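Lantibiotic dehydratase (Microbispora corallina, PDB 5EHK) probably dehydrates serine and threonine residues of the NAI-107 precursor peptide, using glutamyl-tRNA as the source of glutamate. Local coordinates at residues N830-L842 / A933-G945. Sequence-based numbering, arbitrary orientation.
Sequences NQDDFLRDQVPVL and AAISLLRLTRRAG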
ATOM      1  N   ASN A 830     -15.852 -18.435  10.986  1.00 19.82           N
ATOM      2  CA  ASN A 830     -16.663 -18.841  12.131  1.00 16.28           C
ATOM      3  C   ASN A 830     -18.143 -18.468  12.039  1.00 15.75           C
ATOM      4  O   ASN A 830     -18.945 -18.901  12.861  1.00 16.00           O
ATOM      5  CB  ASN A 830     -16.101 -18.208  13.405  1.00 22.04           C
ATOM      6  CG  ASN A 830     -14.694 -18.694  13.732  1.00 31.10           C
ATOM      7  OD1 ASN A 830     -14.037 -19.351  12.911  1.00 23.48           O
ATOM      8  ND2 ASN A 830     -14.226 -18.367  14.944  1.00 33.37           N
ATOM      9  N   GLN A 831     -18.506 -17.675  11.035  1.00 15.46           N
ATOM     10  CA  GLN A 831     -19.804 -16.992  11.018  1.00 14.28           C
ATOM     11  C   GLN A 831     -20.998 -17.937  10.836  1.00 13.51           C
ATOM     12  O   GLN A 831     -22.022 -17.808  11.526  1.00 12.06           O
ATOM     13  CB  GLN A 831     -19.811 -15.868   9.974  1.00 12.30           C
ATOM     14  CG  GLN A 831     -19.003 -14.643  10.375  1.00 12.05           C
ATOM     15  CD  GLN A 831     -18.882 -13.575   9.274  1.00 12.35           C
ATOM     16  OE1 GLN A 831     -19.460 -13.701   8.207  1.00 12.84           O
ATOM     17  NE2 GLN A 831     -18.117 -12.534   9.540  1.00 13.61           N
ATOM     18  N   ASP A 832     -20.890 -18.867   9.896  1.00 15.27           N
ATOM     19  CA  ASP A 832     -21.959 -19.850   9.711  1.00 13.04           C
ATOM     20  C   ASP A 832     -22.346 -20.612  10.977  1.00 13.06           C
ATOM     21  O   ASP A 832     -23.531 -20.725  11.268  1.00 14.86           O
ATOM     22  CB  ASP A 832     -21.608 -20.800   8.590  1.00 11.43           C
ATOM     23  CG  ASP A 832     -21.597 -20.104   7.297  1.00 10.06           C
ATOM     24  OD1 ASP A 832     -21.948 -18.927   7.353  1.00 11.06           O
ATOM     25  OD2 ASP A 832     -21.277 -20.683   6.248  1.00 14.79           O
ATOM     26  N   ASP A 833     -21.364 -21.089  11.744  1.00 12.37           N
ATOM     27  CA  ASP A 833     -21.655 -21.729  13.041  1.00 16.08           C
ATOM     28  C   ASP A 833     -22.301 -20.771  14.030  1.00 14.23           C
ATOM     29  O   ASP A 833     -23.253 -21.140  14.722  1.00 14.07           O
ATOM     30  CB  ASP A 833     -20.409 -22.351  13.696  1.00 14.46           C
ATOM     31  CG  ASP A 833     -20.108 -23.751  13.174  1.00 21.78           C
ATOM     32  OD1 ASP A 833     -21.038 -24.389  12.618  1.00 23.11           O
ATOM     33  OD2 ASP A 833     -18.936 -24.195  13.285  1.00 24.44           O
ATOM     34  N   PHE A 834     -21.786 -19.542  14.087  1.00 12.58           N
ATOM     35  CA  PHE A 834     -22.327 -18.536  14.987  1.00 11.66           C
ATOM     36  C   PHE A 834     -23.808 -18.261  14.632  1.00 12.65           C
ATOM     37  O   PHE A 834     -24.664 -18.151  15.513  1.00  9.14           O
ATOM     38  CB  PHE A 834     -21.479 -17.259  14.940  1.00 12.31           C
ATOM     39  CG  PHE A 834     -21.798 -16.284  16.044  1.00  9.61           C
ATOM     40  CD1 PHE A 834     -21.173 -16.392  17.270  1.00  5.92           C
ATOM     41  CD2 PHE A 834     -22.757 -15.297  15.859  1.00  7.54           C
ATOM     42  CE1 PHE A 834     -21.466 -15.541  18.272  1.00  6.39           C
ATOM     43  CE2 PHE A 834     -23.064 -14.441  16.870  1.00  9.75           C
ATOM     44  CZ  PHE A 834     -22.418 -14.561  18.093  1.00  8.00           C
ATOM     45  N   LEU A 835     -24.079 -18.167  13.327  1.00 11.54           N
ATOM     46  CA  LEU A 835     -25.427 -18.010  12.798  1.00 11.87           C
ATOM     47  C   LEU A 835     -26.358 -19.184  13.105  1.00 14.12           C
ATOM     48  O   LEU A 835     -27.543 -18.985  13.393  1.00 13.33           O
ATOM     49  CB  LEU A 835     -25.379 -17.775  11.292  1.00 11.63           C
ATOM     50  CG  LEU A 835     -24.833 -16.420  10.831  1.00 12.10           C
ATOM     51  CD1 LEU A 835     -24.536 -16.424   9.340  1.00  6.71           C
ATOM     52  CD2 LEU A 835     -25.806 -15.290  11.211  1.00  8.59           C
ATOM     53  N   ARG A 836     -25.835 -20.403  13.029  1.00 14.00           N
ATOM     54  CA  ARG A 836     -26.637 -21.593  13.326  1.00 13.58           C
ATOM     55  C   ARG A 836     -27.012 -21.681  14.810  1.00 17.24           C
ATOM     56  O   ARG A 836     -28.165 -21.944  15.154  1.00 17.80           O
ATOM     57  CB  ARG A 836     -25.913 -22.866  12.855  1.00 14.68           C
ATOM     58  CG  ARG A 836     -25.902 -23.032  11.328  1.00 18.77           C
ATOM     59  CD  ARG A 836     -25.367 -24.372  10.862  1.00 16.84           C
ATOM     60  NE  ARG A 836     -23.915 -24.360  10.721  1.00 21.01           N
ATOM     61  CZ  ARG A 836     -23.263 -24.323   9.563  1.00 19.33           C
ATOM     62  NH1 ARG A 836     -23.929 -24.329   8.415  1.00 15.96           N
ATOM     63  NH2 ARG A 836     -21.933 -24.306   9.558  1.00 19.14           N
ATOM     64  N   ASP A 837     -26.040 -21.401  15.672  1.00 14.17           N
ATOM     65  CA  ASP A 837     -26.146 -21.669  17.091  1.00 12.90           C
ATOM     66  C   ASP A 837     -26.381 -20.465  18.009  1.00 14.06           C
ATOM     67  O   ASP A 837     -27.111 -20.577  18.981  1.00 15.77           O
ATOM     68  CB  ASP A 837     -24.866 -22.364  17.560  1.00 17.34           C
ATOM     69  CG  ASP A 837     -24.593 -23.659  16.827  1.00 17.18           C
ATOM     70  OD1 ASP A 837     -25.535 -24.320  16.352  1.00 14.93           O
ATOM     71  OD2 ASP A 837     -23.414 -24.029  16.748  1.00 23.27           O
ATOM     72  N   GLN A 838     -25.745 -19.332  17.729  1.00 15.65           N
ATOM     73  CA  GLN A 838     -25.747 -18.201  18.669  1.00 13.44           C
ATOM     74  C   GLN A 838     -26.762 -17.096  18.343  1.00 14.94           C
ATOM     75  O   GLN A 838     -27.379 -16.540  19.249  1.00 14.46           O
ATOM     76  CB  GLN A 838     -24.342 -17.585  18.819  1.00 13.35           C
ATOM     77  CG  GLN A 838     -23.427 -18.294  19.810  1.00 13.97           C
ATOM     78  CD  GLN A 838     -22.905 -19.636  19.303  1.00 16.00           C
ATOM     79  OE1 GLN A 838     -22.411 -19.747  18.172  1.00 16.52           O
ATOM     80  NE2 GLN A 838     -23.021 -20.660  20.139  1.00 13.11           N
ATOM     81  N   VAL A 839     -26.888 -16.738  17.064  1.00 14.59           N
ATOM     82  CA  VAL A 839     -27.848 -15.713  16.648  1.00 15.85           C
ATOM     83  C   VAL A 839     -29.323 -16.079  17.036  1.00 14.73           C
ATOM     84  O   VAL A 839     -30.078 -15.213  17.499  1.00  8.52           O
ATOM     85  CB  VAL A 839     -27.647 -15.312  15.150  1.00 12.76           C
ATOM     86  CG1 VAL A 839     -28.728 -14.325  14.687  1.00 10.89           C
ATOM     87  CG2 VAL A 839     -26.278 -14.661  14.971  1.00  7.86           C
ATOM     88  N   PRO A 840     -29.709 -17.372  16.896  1.00 18.30           N
ATOM     89  CA  PRO A 840     -31.028 -17.773  17.395  1.00 17.94           C
ATOM     90  C   PRO A 840     -31.236 -17.391  18.844  1.00 20.02           C
ATOM     91  O   PRO A 840     -32.338 -16.946  19.185  1.00 19.35           O
ATOM     92  CB  PRO A 840     -30.997 -19.286  17.260  1.00 14.40           C
ATOM     93  CG  PRO A 840     -30.165 -19.501  16.065  1.00 14.13           C
ATOM     94  CD  PRO A 840     -29.079 -18.474  16.141  1.00 16.21           C
ATOM     95  N   VAL A 841     -30.206 -17.527  19.676  1.00 15.42           N
ATOM     96  CA  VAL A 841     -30.353 -17.120  21.069  1.00 15.87           C
ATOM     97  C   VAL A 841     -30.642 -15.620  21.175  1.00 11.89           C
ATOM     98  O   VAL A 841     -31.446 -15.189  21.970  1.00 13.63           O
ATOM     99  CB  VAL A 841     -29.142 -17.515  21.903  1.00 14.61           C
ATOM    100  CG1 VAL A 841     -29.245 -16.943  23.295  1.00 16.62           C
ATOM    101  CG2 VAL A 841     -29.035 -19.014  21.958  1.00 10.87           C
ATOM    102  N   LEU A 842     -29.996 -14.828  20.345  1.00 14.69           N
ATOM    103  CA  LEU A 842     -30.196 -13.387  20.368  1.00 13.33           C
ATOM    104  C   LEU A 842     -31.604 -13.021  19.916  1.00 14.89           C
ATOM    105  O   LEU A 842     -32.204 -12.075  20.426  1.00 13.56           O
ATOM    106  CB  LEU A 842     -29.157 -12.710  19.462  1.00 12.09           C
ATOM    107  CG  LEU A 842     -27.714 -12.766  19.970  1.00 10.13           C
ATOM    108  CD1 LEU A 842     -26.775 -12.137  18.968  1.00 12.62           C
ATOM    109  CD2 LEU A 842     -27.625 -12.035  21.282  1.00 10.28           C
ATOM    110  N   ALA A 933     -34.832 -17.292   7.214  1.00 16.11           N
ATOM    111  CA  ALA A 933     -34.631 -18.268   6.153  1.00 11.92           C
ATOM    112  C   ALA A 933     -33.166 -18.689   6.052  1.00 14.14           C
ATOM    113  O   ALA A 933     -32.863 -19.875   5.998  1.00 16.18           O
ATOM    114  CB  ALA A 933     -35.121 -17.708   4.822  1.00  9.65           C
ATOM    115  N   ALA A 934     -32.262 -17.713   6.013  1.00 12.21           N
ATOM    116  CA  ALA A 934     -30.835 -18.005   5.889  1.00 12.94           C
ATOM    117  C   ALA A 934     -30.339 -18.867   7.058  1.00 14.72           C
ATOM    118  O   ALA A 934     -29.597 -19.828   6.873  1.00 16.56           O
ATOM    119  CB  ALA A 934     -30.017 -16.712   5.761  1.00 10.92           C
ATOM    120  N   ILE A 935     -30.725 -18.499   8.267  1.00 13.71           N
ATOM    121  CA  ILE A 935     -30.399 -19.308   9.429  1.00 16.69           C
ATOM    122  C   ILE A 935     -30.939 -20.741   9.291  1.00 17.60           C
ATOM    123  O   ILE A 935     -30.229 -21.711   9.576  1.00 17.32           O
ATOM    124  CB  ILE A 935     -30.915 -18.653  10.712  1.00 13.04           C
ATOM    125  CG1 ILE A 935     -30.164 -17.352  10.939  1.00 14.29           C
ATOM    126  CG2 ILE A 935     -30.771 -19.580  11.890  1.00  7.71           C
ATOM    127  CD1 ILE A 935     -30.540 -16.690  12.218  1.00 16.71           C
ATOM    128  N   SER A 936     -32.189 -20.866   8.842  1.00 18.74           N
ATOM    129  CA  SER A 936     -32.814 -22.173   8.597  1.00 17.55           C
ATOM    130  C   SER A 936     -32.016 -23.027   7.622  1.00 20.06           C
ATOM    131  O   SER A 936     -31.746 -24.210   7.891  1.00 17.73           O
ATOM    132  CB  SER A 936     -34.202 -21.987   7.998  1.00 12.86           C
ATOM    133  OG  SER A 936     -35.191 -21.971   8.995  1.00 18.55           O
ATOM    134  N   LEU A 937     -31.632 -22.401   6.504  1.00 14.86           N
ATOM    135  CA  LEU A 937     -30.898 -23.053   5.444  1.00 14.36           C
ATOM    136  C   LEU A 937     -29.490 -23.465   5.907  1.00 22.67           C
ATOM    137  O   LEU A 937     -29.028 -24.583   5.647  1.00 20.96           O
ATOM    138  CB  LEU A 937     -30.829 -22.126   4.235  1.00 14.11           C
ATOM    139  CG  LEU A 937     -32.152 -21.849   3.519  1.00 18.85           C
ATOM    140  CD1 LEU A 937     -31.957 -20.926   2.336  1.00 18.57           C
ATOM    141  CD2 LEU A 937     -32.824 -23.141   3.056  1.00 19.27           C
ATOM    142  N   LEU A 938     -28.820 -22.574   6.627  1.00 20.56           N
ATOM    143  CA  LEU A 938     -27.495 -22.885   7.135  1.00 20.01           C
ATOM    144  C   LEU A 938     -27.555 -24.065   8.090  1.00 22.51           C
ATOM    145  O   LEU A 938     -26.643 -24.884   8.115  1.00 24.04           O
ATOM    146  CB  LEU A 938     -26.876 -21.665   7.821  1.00 16.63           C
ATOM    147  CG  LEU A 938     -26.403 -20.572   6.863  1.00 18.13           C
ATOM    148  CD1 LEU A 938     -26.139 -19.268   7.609  1.00 17.31           C
ATOM    149  CD2 LEU A 938     -25.159 -21.031   6.100  1.00 13.11           C
ATOM    150  N   ARG A 939     -28.629 -24.138   8.878  1.00 22.89           N
ATOM    151  CA  ARG A 939     -28.808 -25.221   9.835  1.00 20.77           C
ATOM    152  C   ARG A 939     -29.061 -26.563   9.136  1.00 26.13           C
ATOM    153  O   ARG A 939     -28.595 -27.602   9.606  1.00 26.43           O
ATOM    154  CB  ARG A 939     -29.918 -24.906  10.833  1.00 17.96           C
ATOM    155  CG  ARG A 939     -29.560 -23.853  11.848  1.00 16.96           C
ATOM    156  CD  ARG A 939     -30.766 -23.464  12.700  1.00 16.76           C
ATOM    157  NE  ARG A 939     -31.171 -24.593  13.523  1.00 27.40           N
ATOM    158  CZ  ARG A 939     -30.735 -24.803  14.758  1.00 26.15           C
ATOM    159  NH1 ARG A 939     -29.917 -23.920  15.323  1.00 20.51           N
ATOM    160  NH2 ARG A 939     -31.135 -25.880  15.433  1.00 26.50           N
ATOM    161  N   LEU A 940     -29.782 -26.546   8.017  1.00 25.54           N
ATOM    162  CA  LEU A 940     -29.935 -27.769   7.225  1.00 26.51           C
ATOM    163  C   LEU A 940     -28.560 -28.172   6.725  1.00 28.90           C
ATOM    164  O   LEU A 940     -28.158 -29.336   6.793  1.00 37.32           O
ATOM    165  CB  LEU A 940     -30.879 -27.579   6.034  1.00 21.70           C
ATOM    166  CG  LEU A 940     -32.352 -27.297   6.331  1.00 27.40           C
ATOM    167  CD1 LEU A 940     -33.158 -27.127   5.042  1.00 27.37           C
ATOM    168  CD2 LEU A 940     -32.954 -28.384   7.216  1.00 29.07           C
ATOM    169  N   THR A 941     -27.842 -27.182   6.220  1.00 30.44           N
ATOM    170  CA  THR A 941     -26.546 -27.385   5.569  1.00 33.46           C
ATOM    171  C   THR A 941     -25.443 -28.005   6.474  1.00 34.98           C
ATOM    172  O   THR A 941     -24.521 -28.661   5.983  1.00 29.30           O
ATOM    173  CB  THR A 941     -26.138 -26.070   4.874  1.00 19.31           C
ATOM    174  OG1 THR A 941     -26.389 -26.198   3.470  1.00 23.02           O
ATOM    175  CG2 THR A 941     -24.711 -25.675   5.148  1.00 16.32           C
ATOM    176  N   ARG A 942     -25.561 -27.824   7.789  1.00 29.15           N
ATOM    177  CA  ARG A 942     -24.629 -28.451   8.719  1.00 30.92           C
ATOM    178  C   ARG A 942     -24.765 -29.971   8.682  1.00 39.58           C
ATOM    179  O   ARG A 942     -23.777 -30.687   8.839  1.00 42.34           O
ATOM    180  CB  ARG A 942     -24.859 -27.958  10.157  1.00 28.55           C
ATOM    181  CG  ARG A 942     -24.123 -28.764  11.246  1.00 30.46           C
ATOM    182  CD  ARG A 942     -24.544 -28.361  12.665  1.00 24.89           C
ATOM    183  NE  ARG A 942     -23.852 -27.156  13.090  1.00 24.24           N
ATOM    184  CZ  ARG A 942     -24.163 -26.452  14.171  1.00 26.65           C
ATOM    185  NH1 ARG A 942     -25.154 -26.848  14.961  1.00 25.60           N
ATOM    186  NH2 ARG A 942     -23.485 -25.339  14.458  1.00 24.22           N
ATOM    187  N   ARG A 943     -25.984 -30.462   8.458  1.00 41.76           N
ATOM    188  CA  ARG A 943     -26.238 -31.891   8.611  1.00 48.64           C
ATOM    189  C   ARG A 943     -25.423 -32.705   7.634  1.00 49.58           C
ATOM    190  O   ARG A 943     -25.332 -32.373   6.450  1.00 52.21           O
ATOM    191  CB  ARG A 943     -27.715 -32.259   8.446  1.00 52.77           C
ATOM    192  CG  ARG A 943     -27.975 -33.742   8.770  1.00 58.10           C
ATOM    193  CD  ARG A 943     -29.423 -34.169   8.539  1.00 62.30           C
ATOM    194  NE  ARG A 943     -29.764 -34.217   7.114  1.00 68.20           N
ATOM    195  CZ  ARG A 943     -29.407 -35.195   6.282  1.00 60.15           C
ATOM    196  NH1 ARG A 943     -28.692 -36.225   6.722  1.00 58.40           N
ATOM    197  NH2 ARG A 943     -29.764 -35.146   5.005  1.00 56.40           N
ATOM    198  N   ALA A 944     -24.825 -33.772   8.149  1.00 54.16           N
ATOM    199  CA  ALA A 944     -24.087 -34.701   7.317  1.00 62.83           C
ATOM    200  C   ALA A 944     -25.071 -35.410   6.384  1.00 59.85           C
ATOM    201  O   ALA A 944     -26.051 -36.013   6.839  1.00 51.41           O
ATOM    202  CB  ALA A 944     -23.333 -35.707   8.192  1.00 53.89           C
ATOM    203  N   GLY A 945     -24.850 -35.283   5.078  1.00 50.59           N
ATOM    204  CA  GLY A 945     -25.710 -35.967   4.136  1.00 54.12           C
ATOM    205  C   GLY A 945     -26.688 -35.088   3.390  1.00 58.27           C
ATOM    206  O   GLY A 945     -27.279 -35.526   2.392  1.00 56.29           O
TER
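R836 lies among L938, R939, T941 and R942 as a knob in a hole, where the axes of 830-837 and 933-942 approach to 8.8 Å and cross at -109°. Its CB rests between CG of R939 and NH2 of R942, and its CG meets CB of L938 and CG of R939. CD passes by the carbonyl of L938, and NE has R942 NE for a neighbour, with CB of R942 over one face of the guanidinium. A bend at chi3 of R836 (-87°) turns the tip, so that R836 NH1 donates to L938 O (2.8 Å), approaching from above the carbonyl plane, while R836 NH2 turns back to D833 OD1 (3.2 Å).

R942 reaches back across R836, the two guanidinium planes 57° apart. It grips D837 end-on: NH1 reaches OD1 (2.9 Å) on its syn lone pair, and NH2 reaches OD2 (2.6 Å). The same NH2 also donates nearly straight to D833 OD1 (3.2 Å). D833 OD1 takes R836 NH2 and R942 NH2 from opposite faces of its carboxylate; D833 OD2 is bonded to S230 of the second subunit. R939 NH1 adds a weak bond to R836 O.

Beside this polar cluster lies an apolar one. L938 CD1 packs on L835 CD1 (3.7 Å), and I935 meets V839 CG1 with its CD1 and P840 with its CG2, both from helix 839-848. L835 and I935 also touch strand 853-861, at the edge of the four-stranded antiparallel sheet.

D833 OD1 is shared by R836 and R942, while D837 pairs with R942; these carboxylates probably stabilise the close approach of the two arginine side chains, and the hydrogen bond to S230 ties the network to the dimer partner.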